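Long-range contact in 4-hydroxybutyrate CoA-transferase (Porphyromonas gingivalis, PDB 3EH7), which probably transfers coenzyme A between acyl-CoA thioesters and carboxylates such as acetate or 4-hydroxybutyrate: residues Glu29-Gln41 against Phe138-Glu150. Numbering follows the deposited sequence.
Sequences ERVALSHAAGVPQ and FGVSCDYSKPAAE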
loop_
_atom_site.group_PDB
_atom_site.type_symbol
_atom_site.label_atom_id
_atom_site.label_comp_id
_atom_site.label_asym_id
_atom_site.label_seq_id
_atom_site.Cartn_x
_atom_site.Cartn_y
_atom_site.Cartn_z
ATOM N N GLU A 29 12.415 14.938 -26.084
ATOM C CA GLU A 29 11.427 15.471 -25.137
ATOM C C GLU A 29 10.420 14.390 -24.750
ATOM O O GLU A 29 10.253 13.396 -25.464
ATOM C CB GLU A 29 10.729 16.714 -25.706
ATOM C CG GLU A 29 11.604 17.998 -25.628
ATOM C CD GLU A 29 10.891 19.236 -26.120
ATOM O OE1 GLU A 29 9.856 19.095 -26.823
ATOM O OE2 GLU A 29 11.360 20.367 -25.819
ATOM N N ARG A 30 9.807 14.537 -23.587
ATOM C CA ARG A 30 8.707 13.665 -23.195
ATOM C C ARG A 30 7.383 14.392 -23.431
ATOM O O ARG A 30 7.194 15.522 -22.982
ATOM C CB ARG A 30 8.811 13.230 -21.744
ATOM C CG ARG A 30 7.823 12.138 -21.417
ATOM C CD ARG A 30 7.736 11.801 -19.946
ATOM N NE ARG A 30 8.679 10.762 -19.540
ATOM C CZ ARG A 30 9.891 11.000 -19.056
ATOM N NH1 ARG A 30 10.344 12.250 -18.942
ATOM N NH2 ARG A 30 10.672 9.990 -18.710
ATOM N N VAL A 31 6.477 13.730 -24.140
ATOM C CA VAL A 31 5.206 14.322 -24.545
ATOM C C VAL A 31 4.117 13.529 -23.871
ATOM O O VAL A 31 4.079 12.317 -24.027
ATOM C CB VAL A 31 5.016 14.208 -26.069
ATOM C CG1 VAL A 31 3.718 14.865 -26.501
ATOM C CG2 VAL A 31 6.199 14.799 -26.794
ATOM N N ALA A 32 3.266 14.204 -23.094
ATOM C CA ALA A 32 2.121 13.572 -22.449
ATOM C C ALA A 32 0.887 13.853 -23.303
ATOM O O ALA A 32 0.760 14.939 -23.868
ATOM C CB ALA A 32 1.933 14.118 -21.056
ATOM N N LEU A 33 0.008 12.867 -23.431
ATOM C CA LEU A 33 -1.214 12.998 -24.230
ATOM C C LEU A 33 -2.370 12.799 -23.327
ATOM O O LEU A 33 -2.257 12.029 -22.396
ATOM C CB LEU A 33 -1.297 11.913 -25.306
ATOM C CG LEU A 33 -0.210 11.843 -26.380
ATOM C CD1 LEU A 33 -0.540 10.716 -27.329
ATOM C CD2 LEU A 33 -0.104 13.147 -27.119
ATOM N N SER A 34 -3.491 13.452 -23.622
ATOM C CA SER A 34 -4.739 13.125 -22.931
ATOM C C SER A 34 -4.980 11.625 -22.932
ATOM O O SER A 34 -4.756 10.943 -23.935
ATOM C CB SER A 34 -5.958 13.818 -23.563
ATOM O OG SER A 34 -5.991 15.202 -23.344
ATOM N N HIS A 35 -5.441 11.127 -21.794
ATOM C CA HIS A 35 -5.614 9.703 -21.548
ATOM C C HIS A 35 -6.800 9.097 -22.291
ATOM O O HIS A 35 -7.818 9.747 -22.491
ATOM C CB HIS A 35 -5.796 9.470 -20.034
ATOM C CG HIS A 35 -5.878 8.032 -19.642
ATOM N ND1 HIS A 35 -4.991 7.089 -20.113
ATOM C CD2 HIS A 35 -6.698 7.382 -18.780
ATOM C CE1 HIS A 35 -5.284 5.909 -19.586
ATOM N NE2 HIS A 35 -6.327 6.056 -18.786
ATOM N N ALA A 36 -6.644 7.828 -22.681
ATOM C CA ALA A 36 -7.740 6.956 -23.124
ATOM C C ALA A 36 -8.608 7.576 -24.226
ATOM O O ALA A 36 -8.109 7.830 -25.337
ATOM C CB ALA A 36 -8.594 6.452 -21.896
ATOM N N ALA A 37 -9.892 7.789 -23.956
ATOM C CA ALA A 37 -10.843 8.165 -25.022
ATOM C C ALA A 37 -10.606 9.579 -25.530
ATOM O O ALA A 37 -11.049 9.922 -26.638
ATOM C CB ALA A 37 -12.302 8.012 -24.558
ATOM N N GLY A 38 -9.889 10.375 -24.743
ATOM C CA GLY A 38 -9.619 11.754 -25.090
ATOM C C GLY A 38 -8.294 11.962 -25.761
ATOM O O GLY A 38 -7.802 13.057 -25.804
ATOM N N VAL A 39 -7.691 10.899 -26.258
ATOM C CA VAL A 39 -6.421 11.025 -26.971
ATOM C C VAL A 39 -6.638 12.040 -28.104
ATOM O O VAL A 39 -7.627 11.964 -28.817
ATOM C CB VAL A 39 -5.942 9.649 -27.523
ATOM C CG1 VAL A 39 -5.229 9.813 -28.842
ATOM C CG2 VAL A 39 -5.027 8.935 -26.517
ATOM N N PRO A 40 -5.743 13.018 -28.235
ATOM C CA PRO A 40 -5.930 14.049 -29.257
ATOM C C PRO A 40 -5.619 13.524 -30.676
ATOM O O PRO A 40 -4.488 13.603 -31.132
ATOM C CB PRO A 40 -4.925 15.125 -28.826
ATOM C CG PRO A 40 -3.850 14.353 -28.163
ATOM C CD PRO A 40 -4.547 13.273 -27.414
ATOM N N GLN A 41 -6.639 13.032 -31.366
ATOM C CA GLN A 41 -6.442 12.300 -32.611
ATOM C C GLN A 41 -5.753 13.083 -33.726
ATOM O O GLN A 41 -4.926 12.501 -34.431
ATOM C CB GLN A 41 -7.771 11.720 -33.122
ATOM C CG GLN A 41 -8.377 10.717 -32.175
ATOM C CD GLN A 41 -9.779 10.316 -32.564
ATOM O OE1 GLN A 41 -10.108 10.238 -33.763
ATOM N NE2 GLN A 41 -10.629 10.071 -31.552
ATOM N N PHE A 138 -11.444 19.718 -19.865
ATOM C CA PHE A 138 -10.676 18.549 -20.300
ATOM C C PHE A 138 -11.611 17.415 -20.740
ATOM O O PHE A 138 -11.154 16.330 -21.086
ATOM C CB PHE A 138 -9.704 18.101 -19.199
ATOM C CG PHE A 138 -8.555 19.050 -18.982
ATOM C CD1 PHE A 138 -8.675 20.120 -18.098
ATOM C CD2 PHE A 138 -7.350 18.882 -19.675
ATOM C CE1 PHE A 138 -7.627 21.026 -17.909
ATOM C CE2 PHE A 138 -6.277 19.786 -19.482
ATOM C CZ PHE A 138 -6.419 20.857 -18.578
ATOM N N GLY A 139 -12.918 17.682 -20.793
ATOM C CA GLY A 139 -13.896 16.673 -21.210
ATOM C C GLY A 139 -13.744 15.357 -20.430
ATOM O O GLY A 139 -13.724 15.347 -19.199
ATOM N N VAL A 140 -13.596 14.270 -21.173
ATOM C CA VAL A 140 -13.568 12.920 -20.644
ATOM C C VAL A 140 -12.206 12.489 -20.048
ATOM O O VAL A 140 -12.104 11.392 -19.545
ATOM C CB VAL A 140 -13.969 11.864 -21.761
ATOM C CG1 VAL A 140 -15.381 12.111 -22.278
ATOM C CG2 VAL A 140 -12.985 11.883 -22.924
ATOM N N SER A 141 -11.175 13.338 -20.117
ATOM C CA SER A 141 -9.831 12.990 -19.640
ATOM C C SER A 141 -9.231 14.050 -18.718
ATOM O O SER A 141 -8.576 14.986 -19.159
ATOM C CB SER A 141 -8.908 12.696 -20.830
ATOM O OG SER A 141 -9.414 11.587 -21.556
ATOM N N CYS A 142 -9.482 13.892 -17.422
ATOM C CA CYS A 142 -8.949 14.776 -16.400
ATOM C C CYS A 142 -7.695 14.127 -15.846
ATOM O O CYS A 142 -6.576 14.600 -16.114
ATOM C CB CYS A 142 -9.999 15.044 -15.317
ATOM S SG CYS A 142 -9.531 16.300 -14.079
ATOM N N ASP A 143 -7.871 13.051 -15.072
ATOM C CA ASP A 143 -6.762 12.129 -14.746
ATOM C C ASP A 143 -5.380 12.778 -14.476
ATOM O O ASP A 143 -5.237 13.548 -13.532
ATOM C CB ASP A 143 -6.747 10.984 -15.783
ATOM C CG ASP A 143 -6.711 11.466 -17.234
ATOM O OD1 ASP A 143 -5.633 11.910 -17.698
ATOM O OD2 ASP A 143 -7.752 11.354 -17.925
ATOM N N TYR A 144 -4.358 12.455 -15.255
ATOM C CA TYR A 144 -3.093 13.162 -15.188
ATOM C C TYR A 144 -2.986 14.180 -16.323
ATOM O O TYR A 144 -2.021 14.928 -16.390
ATOM C CB TYR A 144 -1.911 12.186 -15.286
ATOM C CG TYR A 144 -1.806 11.536 -16.656
ATOM C CD1 TYR A 144 -1.078 12.126 -17.682
ATOM C CD2 TYR A 144 -2.504 10.372 -16.941
ATOM C CE1 TYR A 144 -1.012 11.539 -18.927
ATOM C CE2 TYR A 144 -2.450 9.784 -18.181
ATOM C CZ TYR A 144 -1.701 10.366 -19.172
ATOM O OH TYR A 144 -1.663 9.766 -20.410
ATOM N N SER A 145 -3.943 14.148 -17.254
ATOM C CA SER A 145 -3.917 15.005 -18.437
ATOM C C SER A 145 -3.964 16.462 -18.024
ATOM O O SER A 145 -3.201 17.293 -18.541
ATOM C CB SER A 145 -5.094 14.676 -19.371
ATOM O OG SER A 145 -5.119 13.306 -19.758
ATOM N N LYS A 146 -4.848 16.787 -17.081
ATOM C CA LYS A 146 -4.956 18.151 -16.571
ATOM C C LYS A 146 -3.696 18.583 -15.821
ATOM O O LYS A 146 -3.135 19.630 -16.154
ATOM C CB LYS A 146 -6.214 18.318 -15.721
ATOM C CG LYS A 146 -6.306 19.593 -14.878
ATOM C CD LYS A 146 -7.747 19.774 -14.395
ATOM C CE LYS A 146 -7.994 21.075 -13.726
ATOM N NZ LYS A 146 -7.338 21.104 -12.475
ATOM N N PRO A 147 -3.246 17.781 -14.830
ATOM C CA PRO A 147 -1.964 18.066 -14.194
ATOM C C PRO A 147 -0.815 18.232 -15.193
ATOM O O PRO A 147 -0.006 19.124 -15.014
ATOM C CB PRO A 147 -1.736 16.858 -13.305
ATOM C CG PRO A 147 -3.101 16.384 -12.950
ATOM C CD PRO A 147 -4.005 16.763 -14.066
ATOM N N ALA A 148 -0.771 17.423 -16.252
ATOM C CA ALA A 148 0.285 17.582 -17.258
ATOM C C ALA A 148 0.198 18.954 -17.938
ATOM O O ALA A 148 1.204 19.652 -18.068
ATOM C CB ALA A 148 0.238 16.455 -18.296
ATOM N N ALA A 149 -0.994 19.331 -18.369
ATOM C CA ALA A 149 -1.212 20.624 -19.010
ATOM C C ALA A 149 -0.825 21.770 -18.062
ATOM O O ALA A 149 -0.351 22.801 -18.507
ATOM C CB ALA A 149 -2.654 20.782 -19.451
ATOM N N GLU A 150 -1.013 21.589 -16.765
ATOM C CA GLU A 150 -0.733 22.672 -15.846
ATOM C C GLU A 150 0.731 22.789 -15.521
ATOM O O GLU A 150 1.129 23.767 -14.930
ATOM C CB GLU A 150 -1.523 22.496 -14.546
ATOM C CG GLU A 150 -3.021 22.681 -14.737
ATOM C CD GLU A 150 -3.831 22.202 -13.546
ATOM O OE1 GLU A 150 -3.302 21.433 -12.680
ATOM O OE2 GLU A 150 -5.010 22.575 -13.500
HETATM O O HOH W 1 -7.814 16.043 -21.780
HETATM O O HOH W 2 -2.716 7.639 -21.276
HETATM O O HOH W 3 -11.018 9.195 -21.450
#
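Ser-34 and Ser-145 bring the two backbones closest, their CA atoms 4.9 Å apart, where the loop leaving strand 30-33 of the parallel sheet crosses the start of helix 145-151. From there the chains run in opposite senses: Ala-32 faces Ala-148, and Gly-38 faces Ser-141, which closes a type II' turn begun at Phe-138.

Two serine hydroxyls carry the direct polar link. Ser-145 OG accepts from His-35 N at 3.0 Å (N-H...O 149°) and donates to Asp-143 OD1, on that oxygen's syn lone pair. The same OD1 takes Ser-145 N from above the carboxylate plane, a capping bond. Ser-141 OG donates to His-35 O at 2.6 Å; this oxygen also receives Gly-38 N. Ser-34 OG, bonded to Gln-126 N, reaches Ser-141 O through a water.

His-35 CB packs 3.4 Å from Asp-143 OD1 and 3.8 Å from Tyr-144 CE2, the rings oblique at 52°. One water joins His-35 ND1 to Tyr-144 OH; His-35 NE2 is hydrogen-bonded to Ser-336 OG. Apolar contact is sparse: Ala-32 CB touches Ala-148 CB at 4.0 Å.

The contact joins a strand end of the six-stranded parallel sheet to a helix, consistent with a Rossmann-like fold. Bonds hold His-35 N to the helix start and His-35 O to the turn before it. Buried Asp-143 OD2 has no modelled partner, so the carboxylate is held through OD1, gripped by the N-H and hydroxyl of Ser-145.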